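Local coordinates for galectin-1 (PDB 1A78), which binds beta-galactosides as a homodimeric lectin, probably recognises a range of complex carbohydrates, and may regulate cell differentiation and apoptosis, at residues 22-25 / 26-30. Numbering follows the deposited sequence.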
ATOM      1  N   GLY A  22      -6.275  -8.349  -5.531  1.00 36.89           N
ATOM      2  CA  GLY A  22      -7.085  -8.593  -4.360  1.00 36.25           C
ATOM      3  C   GLY A  22      -8.150  -9.630  -4.600  1.00 38.56           C
ATOM      4  O   GLY A  22      -8.187 -10.257  -5.659  1.00 38.49           O
ATOM      5  N   SER A  23      -8.999  -9.833  -3.601  1.00 39.45           N
ATOM      6  CA  SER A  23     -10.080 -10.797  -3.700  1.00 43.01           C
ATOM      7  C   SER A  23     -11.469 -10.168  -3.670  1.00 43.94           C
ATOM      8  O   SER A  23     -11.763  -9.280  -2.851  1.00 42.68           O
ATOM      9  CB  SER A  23      -9.971 -11.852  -2.601  1.00 43.38           C
ATOM     10  OG  SER A  23      -8.964 -12.788  -2.918  1.00 48.92           O
ATOM     11  N   ILE A  24     -12.300 -10.628  -4.605  1.00 44.52           N
ATOM     12  CA  ILE A  24     -13.676 -10.190  -4.751  1.00 44.47           C
ATOM     13  C   ILE A  24     -14.534 -11.112  -3.911  1.00 45.18           C
ATOM     14  O   ILE A  24     -14.416 -12.337  -4.010  1.00 44.91           O
ATOM     15  CB  ILE A  24     -14.185 -10.352  -6.205  1.00 44.09           C
ATOM     16  CG1 ILE A  24     -13.369  -9.511  -7.182  1.00 44.01           C
ATOM     17  CG2 ILE A  24     -15.654  -9.963  -6.293  1.00 43.60           C
ATOM     18  CD1 ILE A  24     -13.930  -9.554  -8.596  1.00 44.50           C
ATOM     19  N   PRO A  25     -15.355 -10.544  -3.018  1.00 46.09           N
ATOM     20  CA  PRO A  25     -16.231 -11.383  -2.182  1.00 47.34           C
ATOM     21  C   PRO A  25     -17.251 -12.160  -3.075  1.00 49.63           C
ATOM     22  O   PRO A  25     -17.586 -11.741  -4.195  1.00 46.48           O
ATOM     23  CB  PRO A  25     -16.916 -10.352  -1.283  1.00 45.99           C
ATOM     24  CG  PRO A  25     -15.857  -9.266  -1.161  1.00 45.09           C
ATOM     25  CD  PRO A  25     -15.351  -9.140  -2.561  1.00 44.20           C
ATOM     26  N   PRO A  26     -17.764 -13.297  -2.580  1.00 53.19           N
ATOM     27  CA  PRO A  26     -18.728 -14.109  -3.342  1.00 54.85           C
ATOM     28  C   PRO A  26     -20.074 -13.407  -3.511  1.00 56.16           C
ATOM     29  O   PRO A  26     -20.834 -13.706  -4.427  1.00 56.83           O
ATOM     30  CB  PRO A  26     -18.854 -15.366  -2.490  1.00 54.59           C
ATOM     31  CG  PRO A  26     -18.755 -14.804  -1.082  1.00 56.26           C
ATOM     32  CD  PRO A  26     -17.605 -13.810  -1.203  1.00 54.71           C
ATOM     33  N   ASP A  27     -20.381 -12.503  -2.592  1.00 57.23           N
ATOM     34  CA  ASP A  27     -21.620 -11.755  -2.651  1.00 58.70           C
ATOM     35  C   ASP A  27     -21.199 -10.306  -2.702  1.00 56.47           C
ATOM     36  O   ASP A  27     -21.304  -9.585  -1.710  1.00 58.97           O
ATOM     37  CB  ASP A  27     -22.480 -12.039  -1.407  1.00 63.71           C
ATOM     38  CG  ASP A  27     -23.194 -13.398  -1.481  1.00 68.07           C
ATOM     39  OD1 ASP A  27     -23.906 -13.647  -2.488  1.00 68.65           O
ATOM     40  OD2 ASP A  27     -23.035 -14.215  -0.539  1.00 70.33           O
ATOM     41  N   CYS A  28     -20.653  -9.907  -3.844  1.00 51.81           N
ATOM     42  CA  CYS A  28     -20.173  -8.548  -4.037  1.00 47.10           C
ATOM     43  C   CYS A  28     -21.022  -7.871  -5.092  1.00 43.81           C
ATOM     44  O   CYS A  28     -21.117  -8.340  -6.216  1.00 42.97           O
ATOM     45  CB  CYS A  28     -18.704  -8.574  -4.481  1.00 47.38           C
ATOM     46  SG  CYS A  28     -17.932  -6.943  -4.751  1.00 46.82           S
ATOM     47  N   LYS A  29     -21.651  -6.771  -4.720  1.00 41.53           N
ATOM     48  CA  LYS A  29     -22.505  -6.025  -5.634  1.00 40.73           C
ATOM     49  C   LYS A  29     -21.639  -5.243  -6.619  1.00 38.83           C
ATOM     50  O   LYS A  29     -21.982  -5.092  -7.781  1.00 37.32           O
ATOM     51  CB  LYS A  29     -23.433  -5.095  -4.844  1.00 43.91           C
ATOM     52  CG  LYS A  29     -22.709  -3.952  -4.053  1.00 52.01           C
ATOM     53  CD  LYS A  29     -22.739  -4.088  -2.487  1.00 52.63           C
ATOM     54  CE  LYS A  29     -21.992  -5.349  -1.973  1.00 53.46           C
ATOM     55  NZ  LYS A  29     -20.587  -5.517  -2.517  1.00 51.84           N
ATOM     56  N   GLY A  30     -20.487  -4.780  -6.145  1.00 38.25           N
ATOM     57  CA  GLY A  30     -19.552  -4.038  -6.974  1.00 35.26           C
ATOM     58  C   GLY A  30     -18.353  -3.602  -6.139  1.00 34.43           C
ATOM     59  O   GLY A  30     -18.432  -3.623  -4.900  1.00 34.24           O
TER
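C28 folds back over the start of its own turn, its side chain meeting both I24 and P25. The apolar contacts centre on this cysteine: its CB lies 3.8 Å from CG2 of I24 and 3.9 Å from CD of P25. SG, anti to the backbone N (chi1 -179°), lies beside the same two carbons at slightly longer range, 4.0 Å from CD of P25 and 4.1 Å from CG2 of I24. A small, weakly polar thiol suits this buried position. CG2 of I24, anti to its backbone N, turns to the cysteine; the side chain also packs on F50, F80, L126 and V86, as a bulky beta-branched residue can.

With phi held near -65° in both prolines, P25 remains extended, whereas P26 (psi -25°) starts the bend that brings C28 back over P25. CB of P25 lies 3.5 Å from CD of P26, the close approach that a trans Pro-Pro link enforces. D27, whose carboxylate is easily hydrated, points outward at the exposed bend.

The carbonyl O of P25 sits 3.4 Å from CB of C28, a van der Waals contact, and accepts the bond from G83, proline having no N-H. Backbone bonds also tie I24 to A84 and K29 to D51, and the amide of C28 makes a weak hydrogen bond to the side chain of Q82.

This loop links strand 16-23 of one sheet of the galectin beta-sandwich to strand 30-35 of the other. The chemistry implies a crossover shaped by proline stiffness and apolar contact, with the loop's backbone bonds going to A84, G83 and D51.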